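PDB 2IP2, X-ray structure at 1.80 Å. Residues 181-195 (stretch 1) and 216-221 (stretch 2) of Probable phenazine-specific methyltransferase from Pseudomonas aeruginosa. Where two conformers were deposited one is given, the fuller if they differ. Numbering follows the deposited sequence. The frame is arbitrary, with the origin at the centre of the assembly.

Stretch 1 (181-195) LTKAILQAEPSARGV
Stretch 2 216-221: GERVSL

The most unusual feature of this contact is that a glycine with no side chain carries both of its hydrogen bonds. Gly 194 gives its N to Arg 218 O (3.2 Å, N-H...O angle 162°) and receives Ser 220 N at its own O (3.2 Å, 150°), so that one residue straddles Val 219 in the manner typical of parallel strands. Strand 193-195 and strand 219-221 run in the same direction, with 6° between them and a closest axial approach of 4.9 Å. The register pairs Arg 193 with Arg 218, Gly 194 with Val 219 and Val 195 with Ser 220, at CA-CA distances of 5.3, 4.8 and 5.1 Å.

Extended backbones make this ladder possible. Phi/psi is -130/145 at Arg 193, -151/160 at Gly 194 and -123/132 at Val 195, and -129/154, -128/163 and -108/143 from Val 219 to Leu 221. Three CA-H...O contacts supplement the hydrogen bonds: Arg 193 CA to Arg 218 O at 3.5 Å, Val 219 CA to Gly 194 O at 3.1 Å, and Val 195 CA to Ser 220 O at 3.4 Å.

Each strand enters from a different turn. Stretch 1 begins in a helix that ends at Ala 188; Glu 189 leaves helical geometry at -133/91, and a type I turn from Glu 189 to Ala 192 follows, closed by Ala 192 N to Glu 189 O (3.0 Å). Pro 190, at -63/-21, suits this turn because its ring already fixes phi near that value. In stretch 2, Glu 217 takes positive phi (61/20) in a Schellman motif ending a helix, and Arg 218 (-77/-33) leads into the strand.

Val 219 joins the sheet to the helix. Its side chain, chi1 p, lies on the face to which a CB on Gly 194 would also point, and it is buried. Thr 182 (chi1 m) and Leu 186 (m, t) direct their CA-to-CB bonds toward stretch 2: Thr 182 CG2 lies 3.8 Å from Val 219 CG2, and Leu 186 CD1 lies 3.8 Å from Val 219 CB. A compact branched residue suits this place, offering methyls to the helix while favouring the extended backbone. Thr 182 presents its methyl here while its OG1 is hydrogen-bonded elsewhere in the structure.

On the other face, Val 195 (chi1 t) sits beside Ser 220 (p), with Val 195 CG2 3.8 Å from Ser 220 OG. Ser 220 is exposed, where a small polar side chain is well tolerated.

The two arginines flank the entrance to the ladder, where solvent can accommodate their charge. Arg 218 (m, 140°, t, 72°) has the largest area covered by the other stretch, 87 Å², yet its NE stays 4.2 Å from Pro 190 O; its NH1 makes a weak hydrogen bond to Gly 216 O (3.4 Å). Arg 193 (m, t, -33°, 119°) brings NH1 within 3.9 Å of Glu 217 O, which lies at the guanidinium edge. Altogether 406 Å² is buried, summed over both sides.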

ATOM      1  N   LEU A 181      -9.105 -15.645 -23.560  1.00 28.13           N
ATOM      2  CA  LEU A 181      -9.608 -14.682 -24.555  1.00 28.95           C
ATOM      3  C   LEU A 181     -10.524 -15.352 -25.574  1.00 29.90           C
ATOM      4  O   LEU A 181     -11.664 -14.891 -25.840  1.00 30.01           O
ATOM      5  CB  LEU A 181      -8.444 -13.962 -25.254  1.00 29.32           C
ATOM      6  CG  LEU A 181      -8.767 -12.985 -26.384  1.00 29.17           C
ATOM      7  CD1 LEU A 181      -9.895 -11.960 -26.022  1.00 26.45           C
ATOM      8  CD2 LEU A 181      -7.477 -12.266 -26.870  1.00 28.41           C
ATOM      9  N   THR A 182     -10.057 -16.478 -26.097  1.00 29.22           N
ATOM     10  CA  THR A 182     -10.881 -17.286 -27.005  1.00 30.11           C
ATOM     11  C   THR A 182     -12.207 -17.671 -26.321  1.00 30.74           C
ATOM     12  O   THR A 182     -13.285 -17.519 -26.909  1.00 30.95           O
ATOM     13  CB  THR A 182     -10.098 -18.537 -27.437  1.00 30.23           C
ATOM     14  OG1 THR A 182      -9.021 -18.121 -28.302  1.00 28.69           O
ATOM     15  CG2 THR A 182     -10.987 -19.514 -28.202  1.00 29.09           C
ATOM     16  N   LYS A 183     -12.129 -18.122 -25.069  1.00 30.52           N
ATOM     17  CA  LYS A 183     -13.344 -18.526 -24.377  1.00 31.84           C
ATOM     18  C   LYS A 183     -14.310 -17.351 -24.146  1.00 30.95           C
ATOM     19  O   LYS A 183     -15.498 -17.501 -24.390  1.00 32.46           O
ATOM     20  CB  LYS A 183     -12.997 -19.244 -23.076  1.00 32.50           C
ATOM     21  CG  LYS A 183     -14.146 -19.363 -22.101  1.00 36.14           C
ATOM     22  CD  LYS A 183     -13.570 -19.616 -20.731  1.00 41.49           C
ATOM     23  CE  LYS A 183     -12.940 -20.997 -20.679  1.00 42.47           C
ATOM     24  NZ  LYS A 183     -13.883 -21.968 -20.021  1.00 47.32           N
ATOM     25  N   ALA A 184     -13.797 -16.190 -23.700  1.00 30.28           N
ATOM     26  CA  ALA A 184     -14.589 -14.959 -23.580  1.00 28.58           C
ATOM     27  C   ALA A 184     -15.296 -14.633 -24.919  1.00 29.99           C
ATOM     28  O   ALA A 184     -16.528 -14.358 -24.960  1.00 29.40           O
ATOM     29  CB  ALA A 184     -13.703 -13.778 -23.124  1.00 29.05           C
ATOM     30  N   ILE A 185     -14.580 -14.763 -26.027  1.00 29.05           N
ATOM     31  CA  ILE A 185     -15.186 -14.417 -27.311  1.00 30.65           C
ATOM     32  C   ILE A 185     -16.348 -15.372 -27.656  1.00 32.63           C
ATOM     33  O   ILE A 185     -17.459 -14.920 -28.001  1.00 33.65           O
ATOM     34  CB  ILE A 185     -14.167 -14.355 -28.488  1.00 31.19           C
ATOM     35  CG1 ILE A 185     -13.178 -13.201 -28.290  1.00 31.61           C
ATOM     36  CG2 ILE A 185     -14.917 -14.247 -29.837  1.00 29.41           C
ATOM     37  CD1 ILE A 185     -11.799 -13.466 -28.958  1.00 32.26           C
ATOM     38  N   LEU A 186     -16.100 -16.676 -27.552  1.00 34.75           N
ATOM     39  CA  LEU A 186     -17.114 -17.651 -27.916  1.00 36.79           C
ATOM     40  C   LEU A 186     -18.293 -17.683 -26.947  1.00 38.13           C
ATOM     41  O   LEU A 186     -19.403 -18.093 -27.343  1.00 39.34           O
ATOM     42  CB  LEU A 186     -16.507 -19.030 -28.141  1.00 37.80           C
ATOM     43  CG  LEU A 186     -15.371 -19.071 -29.187  1.00 38.64           C
ATOM     44  CD1 LEU A 186     -14.408 -20.251 -28.939  1.00 44.84           C
ATOM     45  CD2 LEU A 186     -15.862 -19.066 -30.604  1.00 41.67           C
ATOM     46  N   GLN A 187     -18.083 -17.251 -25.701  1.00 38.35           N
ATOM     47  CA  GLN A 187     -19.199 -17.225 -24.780  1.00 39.38           C
ATOM     48  C   GLN A 187     -20.098 -16.012 -25.047  1.00 40.00           C
ATOM     49  O   GLN A 187     -21.309 -16.102 -24.901  1.00 40.64           O
ATOM     50  CB  GLN A 187     -18.700 -17.275 -23.344  0.50 39.67           C
ATOM     51  CG  GLN A 187     -17.952 -18.574 -23.045  0.50 36.95           C
ATOM     52  CD  GLN A 187     -17.757 -18.799 -21.563  0.50 35.56           C
ATOM     53  OE1 GLN A 187     -17.531 -17.854 -20.799  0.50 32.07           O
ATOM     54  NE2 GLN A 187     -17.850 -20.060 -21.149  0.50 32.62           N
ATOM     55  N   ALA A 188     -19.504 -14.908 -25.508  1.00 39.41           N
ATOM     56  CA  ALA A 188     -20.243 -13.686 -25.848  1.00 38.95           C
ATOM     57  C   ALA A 188     -20.966 -13.816 -27.197  1.00 39.28           C
ATOM     58  O   ALA A 188     -22.082 -13.298 -27.377  1.00 39.90           O
ATOM     59  CB  ALA A 188     -19.297 -12.514 -25.890  1.00 38.82           C
ATOM     60  N   GLU A 189     -20.333 -14.509 -28.136  1.00 38.67           N
ATOM     61  CA  GLU A 189     -20.826 -14.578 -29.494  1.00 38.90           C
ATOM     62  C   GLU A 189     -20.789 -16.033 -29.935  1.00 39.64           C
ATOM     63  O   GLU A 189     -19.795 -16.513 -30.449  1.00 39.05           O
ATOM     64  CB  GLU A 189     -19.928 -13.689 -30.387  0.50 38.09           C
ATOM     65  CG  GLU A 189     -20.609 -12.905 -31.514  0.50 36.99           C
ATOM     66  CD  GLU A 189     -21.733 -12.009 -31.023  0.50 36.49           C
ATOM     67  OE1 GLU A 189     -21.539 -10.768 -30.942  0.50 30.42           O
ATOM     68  OE2 GLU A 189     -22.814 -12.572 -30.713  0.50 37.04           O
ATOM     69  N   PRO A 190     -21.912 -16.748 -29.718  1.00 41.59           N
ATOM     70  CA  PRO A 190     -21.960 -18.193 -29.928  1.00 41.60           C
ATOM     71  C   PRO A 190     -21.721 -18.566 -31.400  1.00 41.74           C
ATOM     72  O   PRO A 190     -21.295 -19.690 -31.691  1.00 42.47           O
ATOM     73  CB  PRO A 190     -23.375 -18.560 -29.475  1.00 42.37           C
ATOM     74  CG  PRO A 190     -24.178 -17.251 -29.725  1.00 42.75           C
ATOM     75  CD  PRO A 190     -23.210 -16.210 -29.260  1.00 41.48           C
ATOM     76  N   SER A 191     -21.936 -17.625 -32.310  1.00 41.19           N
ATOM     77  CA  SER A 191     -21.703 -17.887 -33.740  1.00 40.88           C
ATOM     78  C   SER A 191     -20.256 -17.546 -34.248  1.00 40.76           C
ATOM     79  O   SER A 191     -19.946 -17.659 -35.457  1.00 42.35           O
ATOM     80  CB  SER A 191     -22.745 -17.141 -34.558  1.00 41.43           C
ATOM     81  OG  SER A 191     -22.241 -15.938 -35.058  1.00 40.21           O
ATOM     82  N   ALA A 192     -19.384 -17.106 -33.348  1.00 38.99           N
ATOM     83  CA  ALA A 192     -17.993 -16.825 -33.723  1.00 37.96           C
ATOM     84  C   ALA A 192     -17.300 -18.168 -33.925  1.00 37.96           C
ATOM     85  O   ALA A 192     -17.689 -19.153 -33.301  1.00 37.72           O
ATOM     86  CB  ALA A 192     -17.298 -16.047 -32.618  1.00 36.56           C
ATOM     87  N   ARG A 193     -16.294 -18.215 -34.791  1.00 36.92           N
ATOM     88  CA  ARG A 193     -15.464 -19.413 -34.909  1.00 37.11           C
ATOM     89  C   ARG A 193     -14.013 -18.973 -34.826  1.00 36.83           C
ATOM     90  O   ARG A 193     -13.669 -17.898 -35.312  1.00 35.50           O
ATOM     91  CB  ARG A 193     -15.686 -20.133 -36.251  0.50 37.18           C
ATOM     92  CG  ARG A 193     -17.144 -20.593 -36.543  0.50 38.60           C
ATOM     93  CD  ARG A 193     -17.234 -21.853 -37.475  0.50 38.75           C
ATOM     94  NE  ARG A 193     -16.171 -21.941 -38.489  0.50 39.87           N
ATOM     95  CZ  ARG A 193     -15.278 -22.934 -38.570  0.50 37.69           C
ATOM     96  NH1 ARG A 193     -15.308 -23.956 -37.715  0.50 35.61           N
ATOM     97  NH2 ARG A 193     -14.346 -22.903 -39.509  0.50 34.01           N
ATOM     98  N   GLY A 194     -13.173 -19.800 -34.208  1.00 36.81           N
ATOM     99  CA  GLY A 194     -11.818 -19.386 -33.925  1.00 35.66           C
ATOM    100  C   GLY A 194     -10.809 -20.508 -33.872  1.00 34.58           C
ATOM    101  O   GLY A 194     -11.155 -21.672 -33.660  1.00 32.69           O
ATOM    102  N   VAL A 195      -9.553 -20.115 -34.035  1.00 32.83           N
ATOM    103  CA  VAL A 195      -8.404 -20.982 -33.867  1.00 32.32           C
ATOM    104  C   VAL A 195      -7.485 -20.380 -32.815  1.00 32.97           C
ATOM    105  O   VAL A 195      -7.178 -19.161 -32.844  1.00 32.57           O
ATOM    106  CB  VAL A 195      -7.604 -21.121 -35.206  1.00 32.59           C
ATOM    107  CG1 VAL A 195      -6.380 -21.982 -34.996  1.00 31.42           C
ATOM    108  CG2 VAL A 195      -8.505 -21.773 -36.304  1.00 32.09           C
ATOM    109  N   GLY A 216     -17.797 -28.887 -29.000  1.00 36.09           N
ATOM    110  CA  GLY A 216     -18.764 -28.208 -29.889  1.00 37.59           C
ATOM    111  C   GLY A 216     -18.236 -27.903 -31.284  1.00 38.79           C
ATOM    112  O   GLY A 216     -18.988 -27.440 -32.164  1.00 39.48           O
ATOM    113  N   GLU A 217     -16.934 -28.149 -31.519  1.00 40.12           N
ATOM    114  CA  GLU A 217     -16.296 -27.856 -32.842  1.00 40.74           C
ATOM    115  C   GLU A 217     -16.329 -26.328 -33.280  1.00 40.91           C
ATOM    116  O   GLU A 217     -16.192 -25.976 -34.463  1.00 41.33           O
ATOM    117  CB  GLU A 217     -16.988 -28.722 -33.918  0.50 40.85           C
ATOM    118  CG  GLU A 217     -16.129 -29.232 -35.057  0.50 40.69           C
ATOM    119  CD  GLU A 217     -16.885 -30.150 -36.032  0.50 40.82           C
ATOM    120  OE1 GLU A 217     -18.136 -30.117 -36.074  0.50 41.65           O
ATOM    121  OE2 GLU A 217     -16.216 -30.903 -36.776  0.50 42.47           O
ATOM    122  N   ARG A 218     -16.523 -25.446 -32.303  1.00 41.23           N
ATOM    123  CA  ARG A 218     -16.486 -23.979 -32.466  1.00 41.47           C
ATOM    124  C   ARG A 218     -15.040 -23.416 -32.563  1.00 40.19           C
ATOM    125  O   ARG A 218     -14.770 -22.406 -33.272  1.00 40.94           O
ATOM    126  CB  ARG A 218     -17.229 -23.349 -31.266  1.00 42.53           C
ATOM    127  CG  ARG A 218     -18.758 -23.588 -31.353  1.00 46.10           C
ATOM    128  CD  ARG A 218     -19.443 -23.922 -30.040  1.00 49.03           C
ATOM    129  NE  ARG A 218     -20.861 -23.557 -30.090  1.00 54.19           N
ATOM    130  CZ  ARG A 218     -21.804 -24.198 -30.801  1.00 53.20           C
ATOM    131  NH1 ARG A 218     -21.490 -25.259 -31.545  1.00 54.72           N
ATOM    132  NH2 ARG A 218     -23.069 -23.771 -30.780  1.00 52.64           N
ATOM    133  N   VAL A 219     -14.127 -24.063 -31.853  1.00 36.90           N
ATOM    134  CA  VAL A 219     -12.746 -23.656 -31.864  1.00 35.53           C
ATOM    135  C   VAL A 219     -11.938 -24.892 -32.166  1.00 34.71           C
ATOM    136  O   VAL A 219     -12.395 -26.001 -31.868  1.00 33.56           O
ATOM    137  CB  VAL A 219     -12.330 -23.008 -30.487  1.00 34.89           C
ATOM    138  CG1 VAL A 219     -12.497 -23.973 -29.350  1.00 35.86           C
ATOM    139  CG2 VAL A 219     -10.858 -22.515 -30.477  1.00 37.48           C
ATOM    140  N   SER A 220     -10.745 -24.707 -32.747  1.00 33.88           N
ATOM    141  CA  SER A 220      -9.723 -25.748 -32.745  1.00 33.31           C
ATOM    142  C   SER A 220      -8.420 -25.168 -32.231  1.00 34.71           C
ATOM    143  O   SER A 220      -8.269 -23.926 -32.194  1.00 33.11           O
ATOM    144  CB  SER A 220      -9.540 -26.302 -34.165  1.00 34.30           C
ATOM    145  OG  SER A 220      -9.203 -25.276 -35.094  1.00 34.22           O
ATOM    146  N   LEU A 221      -7.490 -26.046 -31.843  1.00 34.87           N
ATOM    147  CA  LEU A 221      -6.169 -25.641 -31.416  1.00 36.28           C
ATOM    148  C   LEU A 221      -5.145 -26.017 -32.475  1.00 36.73           C
ATOM    149  O   LEU A 221      -5.239 -27.077 -33.091  1.00 37.26           O
ATOM    150  CB  LEU A 221      -5.765 -26.295 -30.087  1.00 35.62           C
ATOM    151  CG  LEU A 221      -6.734 -26.411 -28.904  1.00 36.39           C
ATOM    152  CD1 LEU A 221      -6.032 -26.973 -27.627  1.00 33.53           C
ATOM    153  CD2 LEU A 221      -7.304 -25.046 -28.582  1.00 37.33           C
TER